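Local coordinates for protein endonuclease IV (Thermus thermophilus, PDB 3AAM) that cleaves phosphodiester bonds at apurinic or apyrimidinic sites in DNA as a metal-dependent repair endonuclease, and also has 3'-5' exonuclease activity, at residues Y4-S9 against W258-F263; D183-L188 against F235-L240; V203-S208 against A220-G225; I227-K232 against R264-E269. One frame throughout, in Å; residues are numbered along the deposited sequence.

Interaction 1: residues Y4-S9 against W258-F263; sequences YGFHLS and WNLRVF
Tyr-4 OH is gripped by one hydrogen bond, to the side-chain NE of Arg-264, at the tip of a ring whose contacts with the helix segment are apolar. Tyr-4 CB, directed at the helix, lies over the centre of the Phe-263 ring in a CH-pi contact, 3.8 Å from the ring centroid. A chi1 of 63° swings the Tyr-4 ring alongside, with CD1 next to Phe-263 CG. The two rings are offset so far that little of one lies over the other, centroids 5.2 Å apart and planes at 29°. At the edge of the Tyr-4 ring, CE1 meets Leu-260 CD2 at 3.8 Å. In this TIM barrel, helix 253-267 packs on strand 3-6; the axes of residues 4-6 and 258-263 run nearly antiparallel, 9.9 Å apart at closest approach. The Phe-6 ring crosses Asn-259 and Leu-260 obliquely: its CE1 touches Asn-259 CB at 3.6 Å, its CZ lies against Leu-260 CG at 3.6 Å, and CE1 also comes to the edge of the Phe-263 ring. An alanine in place of Phe-263 would probably loosen the helix on the strand, since the face beneath Tyr-4 CB and the edge beside Phe-6 are lost. The Phe-263 ring also meets Leu-247 and Phe-235.

Interaction 2: residues D183-L188 against F235-L240; sequences DPLGVL and FLDPRL
An Asx turn reinforced by a salt bridge between the same two residues, in the loop between helix 230-235 and strand 244-247, forms one side of this contact; the first turn of helix 184-194 forms the other. Asp-237 OD1 holds two donors. It accepts from the backbone N of Arg-239 at 2.8 Å through its anti lone pair, which makes the turn, and from Arg-239 NE at 2.9 Å through its syn lone pair, in the guanidinium plane and nearly straight. Arg-239 NH2 completes the side-on grip on OD2, also at 2.9 Å, meeting that oxygen from above the carboxylate plane. The arginine chain bends at chi3 (-70°) to fold back onto the aspartate two residues earlier, and NH1 is left to bridge Asp-189 on the facing helix.

Two leucines of that helix lie against this paired charge. Leu-185, with CG anti to the backbone N (chi1 -174°), sets CD1 crosswise beside Arg-239 NH2 at 3.2 Å and near Asp-237 OD2. Leu-188 points at the loop: its CB lies 3.5 Å from Arg-239 NH2, while CD1 extends tip to tip toward Asp-237, 3.4 Å from OD2. The same CD1 meets Leu-240 CD1 at 3.9 Å, an apolar touch beside the ion pair, between two buried leucines. Such packing of an outer helix against the loop that leads from a later helix into a barrel strand belongs to the layer of helices around a TIM barrel.

Interaction 3: residues V203-S208 against A220-G225; sequences VHLNDS and AHLLQG
Ala-220, which follows the manganese ligand His-219, pairs with Asp-207 in an antiparallel hydrogen-bonded pair. Asp-207 N donates to Ala-220 O at 3.1 Å in the carbonyl plane, whereas Ala-220 N approaches Asp-207 O at 2.9 Å from above the carbonyl plane. The backbone O of His-221 then passes beside Asp-207 CB. From Leu-222, CD2 reaches back to the carbonyl O of Leu-205 at 3.7 Å; that oxygen is buried here and has no polar partner in the model. His-221 to Gln-224 form a type II beta turn, so that this piece after strand 219-220 of the TIM barrel curls round the carboxylate of Asp-207. Leu-223, at the turn's third position with positive phi (67°), offers its N to a water at 2.7 Å, and the same water donates to Asp-207 OD2 at 2.7 Å. Gly-225 N adds a weak bond to OD2 at 3.0 Å, and its CA lies close to the carboxylate and to Ser-208 O; a CB at this glycine would clash with Asp-207 OD1. OD1 in turn accepts from Ser-208 N at 2.6 Å through its anti lone pair and from Ile-227 N, while OD2 also accepts from Gly-228 N.

Interaction 4: residues I227-K232 against R264-E269; sequences IGEGLK and RAWLEE
Contact over a ring face dominates. Trp-266, its CG anti to the carbonyl carbon (chi1 -70°), is directed from CB toward the segment 227-232, and Lys-232 lies obliquely across one face of its indole. Lys-232 CB sits above the centre of the indole, 3.6 Å from Trp-266 CE2, and Lys-232 CG makes a CH-pi contact 3.7 Å from the centroid of the five-membered ring of Trp-266, 7° off its normal. The lysine leaves the backbone with CG anti to N, so its methylenes are laid along the ring before the chain bends at chi3. Near the far end of the indole, Leu-231 CB packs against Trp-266 CH2 at 3.9 Å.

The contact joins neighbouring outer helices of the TIM barrel: helix 253-267 near its C-terminal end, and helix 230-235 where it leaves a type II' beta turn, Ile-227 to Gly-230, with Gly-228 at the positive-phi corner. A leucine in place of Trp-266 would probably weaken this junction, losing the broad face under Lys-232 and the indole N-H.

Polar contact is made through water. One molecule accepts from Trp-266 NE1 at 3.1 Å and donates to Glu-229 OE2 at 2.6 Å, linking the indole N-H to the turn.

Charge acts more loosely: Lys-232 NZ lies 4.1 Å from Glu-269 OE1, beyond salt-bridge distance, although the lysine would probably still feel that carboxylate.

How the interactions relate
All four contacts lie in the closing part of one TIM barrel. Interaction 3 falls within the span bridged by interaction 2, and both lie within that of interaction 1; interaction 4 follows interaction 3 and crosses interactions 1 and 2. Interactions 1 and 4 share helix 253-267, their centres about 12 Å apart; interactions 1 and 3 reach the same sheet. The carboxylate of Asp-207 joins interactions 3 and 4, while Phe-235 touches side chains of the other three. Interaction 2, about 20 Å from interaction 1 between centres, belongs to the outer layer. The end of the chain thus closes the barrel against its first strand, with interaction 3 beside the manganese site.

Interaction 1: residues Y4-S9 against W258-F263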
# COMPACT_ATOMS: atom_id res chain seq x y z
N TYR A 4 -9.53 -6.36 -5.77
CA TYR A 4 -9.82 -5.33 -4.79
C TYR A 4 -9.92 -5.88 -3.37
O TYR A 4 -10.29 -7.04 -3.16
CB TYR A 4 -11.13 -4.63 -5.15
CG TYR A 4 -12.32 -5.56 -5.13
CD1 TYR A 4 -13.09 -5.71 -3.98
CD2 TYR A 4 -12.63 -6.35 -6.24
CE1 TYR A 4 -14.13 -6.63 -3.93
CE2 TYR A 4 -13.67 -7.27 -6.20
CZ TYR A 4 -14.42 -7.41 -5.04
OH TYR A 4 -15.43 -8.34 -4.99
N GLY A 5 -9.59 -5.04 -2.40
CA GLY A 5 -9.66 -5.48 -1.02
C GLY A 5 -9.49 -4.35 -0.03
O GLY A 5 -9.38 -3.18 -0.40
N PHE A 6 -9.47 -4.73 1.25
CA PHE A 6 -9.33 -3.78 2.35
C PHE A 6 -8.11 -4.16 3.17
O PHE A 6 -7.44 -5.16 2.92
CB PHE A 6 -10.51 -3.86 3.32
CG PHE A 6 -11.85 -3.64 2.70
CD1 PHE A 6 -12.08 -2.58 1.83
CD2 PHE A 6 -12.93 -4.47 3.04
CE1 PHE A 6 -13.35 -2.34 1.32
CE2 PHE A 6 -14.20 -4.23 2.54
CZ PHE A 6 -14.41 -3.17 1.68
N HIS A 7 -7.85 -3.34 4.18
CA HIS A 7 -6.78 -3.62 5.12
C HIS A 7 -7.51 -4.37 6.24
O HIS A 7 -8.45 -3.84 6.84
CB HIS A 7 -6.16 -2.34 5.66
CG HIS A 7 -4.95 -2.59 6.50
ND1 HIS A 7 -5.01 -3.19 7.74
CD2 HIS A 7 -3.63 -2.38 6.25
CE1 HIS A 7 -3.79 -3.34 8.21
NE2 HIS A 7 -2.93 -2.86 7.33
N LEU A 8 -7.07 -5.60 6.49
CA LEU A 8 -7.69 -6.45 7.50
C LEU A 8 -6.84 -6.58 8.76
O LEU A 8 -5.62 -6.46 8.71
CB LEU A 8 -7.92 -7.85 6.90
CG LEU A 8 -8.65 -7.89 5.55
CD1 LEU A 8 -8.67 -9.33 5.03
CD2 LEU A 8 -10.06 -7.35 5.71
N SER A 9 -7.51 -6.84 9.88
CA SER A 9 -6.85 -6.98 11.17
C SER A 9 -6.19 -8.34 11.36
O SER A 9 -6.64 -9.34 10.81
CB SER A 9 -7.86 -6.75 12.30
OG SER A 9 -7.27 -7.02 13.55
N TRP A 258 -20.78 -0.71 2.14
CA TRP A 258 -20.78 0.44 1.24
C TRP A 258 -19.65 0.32 0.22
O TRP A 258 -19.88 0.37 -1.00
CB TRP A 258 -20.61 1.74 2.06
CG TRP A 258 -20.44 3.00 1.24
CD1 TRP A 258 -19.36 3.35 0.47
CD2 TRP A 258 -21.38 4.08 1.11
NE1 TRP A 258 -19.57 4.57 -0.12
CE2 TRP A 258 -20.80 5.04 0.25
CE3 TRP A 258 -22.66 4.32 1.63
CZ2 TRP A 258 -21.46 6.23 -0.09
CZ3 TRP A 258 -23.31 5.50 1.29
CH2 TRP A 258 -22.71 6.44 0.43
N ASN A 259 -18.43 0.16 0.71
CA ASN A 259 -17.29 0.05 -0.18
C ASN A 259 -17.34 -1.14 -1.12
O ASN A 259 -16.97 -1.01 -2.29
CB ASN A 259 -16.01 0.04 0.66
CG ASN A 259 -15.75 1.37 1.33
OD1 ASN A 259 -15.42 1.43 2.52
ND2 ASN A 259 -15.89 2.45 0.58
N LEU A 260 -17.78 -2.29 -0.64
CA LEU A 260 -17.87 -3.46 -1.51
C LEU A 260 -18.91 -3.26 -2.60
O LEU A 260 -18.72 -3.68 -3.74
CB LEU A 260 -18.18 -4.72 -0.69
CG LEU A 260 -17.03 -5.19 0.20
CD1 LEU A 260 -17.49 -6.35 1.07
CD2 LEU A 260 -15.85 -5.60 -0.67
N ARG A 261 -20.02 -2.62 -2.26
CA ARG A 261 -21.06 -2.37 -3.25
C ARG A 261 -20.54 -1.44 -4.35
O ARG A 261 -20.86 -1.62 -5.52
CB ARG A 261 -22.31 -1.80 -2.57
CG ARG A 261 -23.18 -2.90 -1.92
CD ARG A 261 -24.09 -2.34 -0.84
NE ARG A 261 -24.94 -1.26 -1.34
CZ ARG A 261 -26.09 -1.44 -1.97
NH1 ARG A 261 -26.57 -2.66 -2.19
NH2 ARG A 261 -26.78 -0.38 -2.38
N VAL A 262 -19.71 -0.47 -3.98
CA VAL A 262 -19.16 0.44 -4.98
C VAL A 262 -18.10 -0.28 -5.83
O VAL A 262 -18.12 -0.18 -7.06
CB VAL A 262 -18.56 1.70 -4.31
CG1 VAL A 262 -17.95 2.60 -5.38
CG2 VAL A 262 -19.66 2.45 -3.56
N PHE A 263 -17.20 -1.02 -5.20
CA PHE A 263 -16.16 -1.76 -5.93
C PHE A 263 -16.81 -2.69 -6.94
O PHE A 263 -16.41 -2.74 -8.10
CB PHE A 263 -15.32 -2.63 -4.98
CG PHE A 263 -14.04 -1.99 -4.51
CD1 PHE A 263 -13.13 -1.46 -5.42
CD2 PHE A 263 -13.73 -1.97 -3.16
CE1 PHE A 263 -11.92 -0.93 -4.98
CE2 PHE A 263 -12.52 -1.44 -2.70
CZ PHE A 263 -11.61 -0.92 -3.61

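Interaction 2: residues D183-L188 against F235-L240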
# COMPACT_ATOMS: atom_id res chain seq x y z
N ASP A 183 -9.10 14.70 -13.88
CA ASP A 183 -8.23 14.20 -14.94
C ASP A 183 -7.49 12.93 -14.52
O ASP A 183 -6.27 12.86 -14.59
CB ASP A 183 -7.23 15.29 -15.35
CG ASP A 183 -6.43 14.93 -16.59
OD1 ASP A 183 -6.92 14.13 -17.41
OD2 ASP A 183 -5.31 15.46 -16.74
N PRO A 184 -8.24 11.90 -14.08
CA PRO A 184 -7.63 10.64 -13.65
C PRO A 184 -6.74 10.00 -14.72
O PRO A 184 -5.70 9.42 -14.40
CB PRO A 184 -8.83 9.77 -13.28
CG PRO A 184 -9.93 10.31 -14.17
CD PRO A 184 -9.71 11.80 -14.07
N LEU A 185 -7.16 10.10 -15.97
CA LEU A 185 -6.41 9.53 -17.08
C LEU A 185 -5.07 10.26 -17.23
O LEU A 185 -4.03 9.63 -17.48
CB LEU A 185 -7.21 9.66 -18.38
CG LEU A 185 -6.66 8.98 -19.64
CD1 LEU A 185 -6.69 7.47 -19.46
CD2 LEU A 185 -7.49 9.39 -20.84
N GLY A 186 -5.10 11.58 -17.08
CA GLY A 186 -3.89 12.37 -17.19
C GLY A 186 -2.91 12.07 -16.07
O GLY A 186 -1.69 12.09 -16.27
N VAL A 187 -3.44 11.80 -14.89
CA VAL A 187 -2.59 11.48 -13.75
C VAL A 187 -1.89 10.15 -14.00
O VAL A 187 -0.71 9.99 -13.70
CB VAL A 187 -3.41 11.38 -12.44
CG1 VAL A 187 -2.52 10.92 -11.30
CG2 VAL A 187 -4.01 12.74 -12.10
N LEU A 188 -2.61 9.19 -14.56
CA LEU A 188 -2.00 7.90 -14.85
C LEU A 188 -1.00 8.04 -15.99
O LEU A 188 -0.00 7.33 -16.03
CB LEU A 188 -3.06 6.85 -15.19
CG LEU A 188 -3.96 6.46 -14.02
CD1 LEU A 188 -4.96 5.42 -14.50
CD2 LEU A 188 -3.14 5.90 -12.87
N PHE A 235 -9.60 2.85 -11.25
CA PHE A 235 -9.87 1.44 -11.02
C PHE A 235 -10.10 0.68 -12.32
O PHE A 235 -9.63 -0.45 -12.48
CB PHE A 235 -11.10 1.30 -10.11
CG PHE A 235 -11.41 -0.12 -9.70
CD1 PHE A 235 -10.52 -0.85 -8.91
CD2 PHE A 235 -12.61 -0.71 -10.06
CE1 PHE A 235 -10.83 -2.15 -8.49
CE2 PHE A 235 -12.93 -2.00 -9.65
CZ PHE A 235 -12.04 -2.72 -8.86
N LEU A 236 -10.79 1.32 -13.26
CA LEU A 236 -11.12 0.69 -14.53
C LEU A 236 -10.21 1.05 -15.70
O LEU A 236 -10.51 0.70 -16.84
CB LEU A 236 -12.57 1.01 -14.90
CG LEU A 236 -13.62 0.53 -13.90
CD1 LEU A 236 -15.01 0.85 -14.45
CD2 LEU A 236 -13.47 -0.96 -13.67
N ASP A 237 -9.12 1.76 -15.44
CA ASP A 237 -8.23 2.11 -16.53
C ASP A 237 -7.69 0.80 -17.09
O ASP A 237 -7.17 -0.03 -16.35
CB ASP A 237 -7.08 2.99 -16.05
CG ASP A 237 -6.21 3.49 -17.18
OD1 ASP A 237 -5.41 2.69 -17.70
OD2 ASP A 237 -6.34 4.67 -17.55
N PRO A 238 -7.79 0.59 -18.41
CA PRO A 238 -7.30 -0.64 -19.03
C PRO A 238 -5.85 -1.00 -18.72
O PRO A 238 -5.48 -2.17 -18.73
CB PRO A 238 -7.53 -0.39 -20.52
CG PRO A 238 -8.75 0.47 -20.52
CD PRO A 238 -8.45 1.45 -19.41
N ARG A 239 -5.03 -0.00 -18.44
CA ARG A 239 -3.62 -0.25 -18.14
C ARG A 239 -3.41 -0.87 -16.76
O ARG A 239 -2.34 -1.42 -16.49
CB ARG A 239 -2.83 1.05 -18.23
CG ARG A 239 -2.77 1.63 -19.64
CD ARG A 239 -2.24 3.06 -19.63
NE ARG A 239 -3.18 4.00 -19.04
CZ ARG A 239 -3.01 5.32 -19.01
NH1 ARG A 239 -1.92 5.86 -19.54
NH2 ARG A 239 -3.93 6.10 -18.46
N LEU A 240 -4.43 -0.80 -15.91
CA LEU A 240 -4.32 -1.33 -14.55
C LEU A 240 -5.24 -2.52 -14.31
O LEU A 240 -5.41 -2.94 -13.16
CB LEU A 240 -4.66 -0.24 -13.54
CG LEU A 240 -3.89 1.08 -13.66
CD1 LEU A 240 -4.42 2.06 -12.63
CD2 LEU A 240 -2.40 0.83 -13.46

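Interaction 3: residues V203-S208 against A220-G225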
# COMPACT_ATOMS: atom_id res chain seq x y z
N VAL A 203 -2.27 -0.34 -5.95
CA VAL A 203 -2.83 1.00 -5.87
C VAL A 203 -3.63 1.13 -4.58
O VAL A 203 -4.47 0.28 -4.27
CB VAL A 203 -3.80 1.28 -7.05
CG1 VAL A 203 -4.46 2.65 -6.85
CG2 VAL A 203 -3.06 1.24 -8.38
N HIS A 204 -3.34 2.16 -3.80
CA HIS A 204 -4.12 2.42 -2.59
C HIS A 204 -5.16 3.40 -3.12
O HIS A 204 -4.90 4.60 -3.26
CB HIS A 204 -3.28 3.08 -1.49
CG HIS A 204 -2.40 2.12 -0.75
ND1 HIS A 204 -2.68 0.77 -0.63
CD2 HIS A 204 -1.26 2.32 -0.04
CE1 HIS A 204 -1.76 0.19 0.12
NE2 HIS A 204 -0.89 1.11 0.49
N LEU A 205 -6.33 2.86 -3.46
CA LEU A 205 -7.43 3.62 -4.05
C LEU A 205 -8.26 4.37 -3.02
O LEU A 205 -9.46 4.14 -2.88
CB LEU A 205 -8.32 2.68 -4.87
CG LEU A 205 -9.22 3.30 -5.94
CD1 LEU A 205 -8.36 3.83 -7.09
CD2 LEU A 205 -10.20 2.26 -6.44
N ASN A 206 -7.60 5.26 -2.29
CA ASN A 206 -8.25 6.06 -1.26
C ASN A 206 -8.87 7.33 -1.82
O ASN A 206 -8.28 7.99 -2.67
CB ASN A 206 -7.21 6.46 -0.21
CG ASN A 206 -6.63 5.28 0.53
OD1 ASN A 206 -5.42 5.16 0.69
ND2 ASN A 206 -7.51 4.40 0.99
N ASP A 207 -10.07 7.67 -1.35
CA ASP A 207 -10.65 8.93 -1.80
C ASP A 207 -10.04 9.92 -0.81
O ASP A 207 -9.36 9.52 0.14
CB ASP A 207 -12.18 8.94 -1.70
CG ASP A 207 -12.80 10.03 -2.57
OD1 ASP A 207 -12.15 11.08 -2.77
OD2 ASP A 207 -13.94 9.84 -3.06
N SER A 208 -10.27 11.21 -1.02
CA SER A 208 -9.67 12.23 -0.18
C SER A 208 -10.62 13.23 0.45
O SER A 208 -11.54 13.72 -0.20
CB SER A 208 -8.63 12.99 -1.04
OG SER A 208 -8.11 14.13 -0.38
N ALA A 220 -10.82 8.82 2.57
CA ALA A 220 -12.27 8.78 2.61
C ALA A 220 -12.74 7.55 1.85
O ALA A 220 -12.06 7.10 0.92
CB ALA A 220 -12.85 10.04 1.97
N HIS A 221 -13.88 7.00 2.26
CA HIS A 221 -14.46 5.83 1.60
C HIS A 221 -14.77 6.16 0.15
O HIS A 221 -14.81 7.33 -0.24
CB HIS A 221 -15.76 5.42 2.29
CG HIS A 221 -15.60 5.02 3.73
ND1 HIS A 221 -14.78 4.00 4.13
CD2 HIS A 221 -16.18 5.51 4.85
CE1 HIS A 221 -14.85 3.86 5.45
NE2 HIS A 221 -15.70 4.77 5.91
N LEU A 222 -14.99 5.12 -0.66
CA LEU A 222 -15.32 5.33 -2.06
C LEU A 222 -16.58 6.18 -2.17
O LEU A 222 -17.55 5.97 -1.43
CB LEU A 222 -15.51 3.98 -2.76
CG LEU A 222 -14.29 3.06 -2.68
CD1 LEU A 222 -14.62 1.73 -3.35
CD2 LEU A 222 -13.09 3.72 -3.34
N LEU A 223 -16.55 7.14 -3.09
CA LEU A 223 -17.66 8.07 -3.34
C LEU A 223 -17.94 9.04 -2.20
O LEU A 223 -18.87 9.84 -2.29
CB LEU A 223 -18.95 7.30 -3.69
CG LEU A 223 -18.94 6.47 -4.98
CD1 LEU A 223 -20.35 5.96 -5.27
CD2 LEU A 223 -18.43 7.31 -6.14
N GLN A 224 -17.14 8.99 -1.13
CA GLN A 224 -17.37 9.88 0.00
C GLN A 224 -16.35 11.01 0.13
O GLN A 224 -16.39 11.78 1.09
CB GLN A 224 -17.41 9.07 1.30
CG GLN A 224 -18.62 8.16 1.41
CD GLN A 224 -18.71 7.47 2.75
OE1 GLN A 224 -18.14 7.95 3.74
NE2 GLN A 224 -19.44 6.36 2.81
N GLY A 225 -15.45 11.11 -0.84
CA GLY A 225 -14.43 12.15 -0.81
C GLY A 225 -14.54 13.13 -1.96
O GLY A 225 -15.55 13.19 -2.65
O HOH W 1 -14.53 7.80 -4.69

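Interaction 4: residues I227-K232 against R264-E269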
# COMPACT_ATOMS: atom_id res chain seq x y z
N ILE A 227 -12.59 13.13 -4.68
CA ILE A 227 -12.23 12.55 -5.97
C ILE A 227 -13.45 11.90 -6.60
O ILE A 227 -13.65 11.98 -7.82
CB ILE A 227 -11.09 11.52 -5.83
CG1 ILE A 227 -9.89 12.18 -5.15
CG2 ILE A 227 -10.70 10.98 -7.21
CD1 ILE A 227 -8.75 11.24 -4.81
N GLY A 228 -14.28 11.27 -5.77
CA GLY A 228 -15.50 10.65 -6.26
C GLY A 228 -15.33 9.63 -7.37
O GLY A 228 -14.50 8.72 -7.28
N GLU A 229 -16.11 9.79 -8.43
CA GLU A 229 -16.05 8.87 -9.56
C GLU A 229 -14.71 8.88 -10.28
O GLU A 229 -14.46 8.05 -11.15
CB GLU A 229 -17.19 9.16 -10.54
CG GLU A 229 -18.58 8.91 -9.95
CD GLU A 229 -18.86 7.45 -9.66
OE1 GLU A 229 -17.92 6.63 -9.69
OE2 GLU A 229 -20.03 7.11 -9.40
N GLY A 230 -13.84 9.82 -9.91
CA GLY A 230 -12.53 9.86 -10.52
C GLY A 230 -11.81 8.56 -10.23
O GLY A 230 -11.03 8.06 -11.04
N LEU A 231 -12.08 7.99 -9.05
CA LEU A 231 -11.46 6.73 -8.66
C LEU A 231 -11.98 5.58 -9.51
O LEU A 231 -11.29 4.58 -9.69
CB LEU A 231 -11.71 6.43 -7.18
CG LEU A 231 -11.04 7.38 -6.19
CD1 LEU A 231 -11.27 6.86 -4.78
CD2 LEU A 231 -9.55 7.48 -6.48
N LYS A 232 -13.20 5.71 -10.03
CA LYS A 232 -13.75 4.68 -10.89
C LYS A 232 -12.89 4.60 -12.15
O LYS A 232 -12.56 3.51 -12.62
CB LYS A 232 -15.20 5.02 -11.27
CG LYS A 232 -15.82 4.05 -12.27
CD LYS A 232 -17.21 4.49 -12.72
CE LYS A 232 -17.15 5.79 -13.51
NZ LYS A 232 -18.48 6.21 -14.04
N ARG A 264 -17.81 -3.43 -6.49
CA ARG A 264 -18.48 -4.39 -7.35
C ARG A 264 -19.30 -3.76 -8.46
O ARG A 264 -19.38 -4.31 -9.56
CB ARG A 264 -19.32 -5.34 -6.48
CG ARG A 264 -18.41 -6.31 -5.75
CD ARG A 264 -19.01 -6.91 -4.49
NE ARG A 264 -18.01 -7.77 -3.86
CZ ARG A 264 -18.16 -8.36 -2.68
NH1 ARG A 264 -19.26 -8.18 -1.96
NH2 ARG A 264 -17.18 -9.14 -2.21
N ALA A 265 -19.89 -2.60 -8.19
CA ALA A 265 -20.66 -1.92 -9.22
C ALA A 265 -19.69 -1.48 -10.31
O ALA A 265 -19.96 -1.62 -11.50
CB ALA A 265 -21.37 -0.71 -8.63
N TRP A 266 -18.54 -0.96 -9.89
CA TRP A 266 -17.53 -0.53 -10.83
C TRP A 266 -16.99 -1.69 -11.64
O TRP A 266 -16.83 -1.60 -12.85
CB TRP A 266 -16.38 0.17 -10.11
CG TRP A 266 -16.74 1.50 -9.55
CD1 TRP A 266 -17.88 2.21 -9.77
CD2 TRP A 266 -15.94 2.31 -8.67
NE1 TRP A 266 -17.85 3.40 -9.09
CE2 TRP A 266 -16.66 3.49 -8.41
CE3 TRP A 266 -14.67 2.14 -8.09
CZ2 TRP A 266 -16.17 4.50 -7.59
CZ3 TRP A 266 -14.18 3.16 -7.26
CH2 TRP A 266 -14.93 4.32 -7.02
N LEU A 267 -16.71 -2.80 -10.96
CA LEU A 267 -16.16 -3.97 -11.63
C LEU A 267 -17.05 -4.46 -12.76
O LEU A 267 -16.56 -4.95 -13.78
CB LEU A 267 -15.92 -5.09 -10.61
CG LEU A 267 -15.03 -6.25 -11.06
CD1 LEU A 267 -13.68 -5.72 -11.54
CD2 LEU A 267 -14.84 -7.21 -9.89
N GLU A 268 -18.37 -4.32 -12.60
CA GLU A 268 -19.32 -4.74 -13.63
C GLU A 268 -19.23 -3.85 -14.87
O GLU A 268 -19.71 -4.22 -15.94
CB GLU A 268 -20.76 -4.66 -13.11
CG GLU A 268 -21.19 -5.76 -12.17
CD GLU A 268 -22.68 -5.70 -11.88
OE1 GLU A 268 -23.14 -4.64 -11.40
OE2 GLU A 268 -23.38 -6.70 -12.13
N GLU A 269 -18.61 -2.69 -14.71
CA GLU A 269 -18.47 -1.73 -15.81
C GLU A 269 -17.14 -1.85 -16.54
O GLU A 269 -16.86 -1.06 -17.44
CB GLU A 269 -18.61 -0.30 -15.28
CG GLU A 269 -19.95 0.01 -14.63
CD GLU A 269 -19.97 1.39 -13.99
OE1 GLU A 269 -19.70 2.38 -14.69
OE2 GLU A 269 -20.24 1.48 -12.77
O HOH W 2 -20.72 4.59 -8.96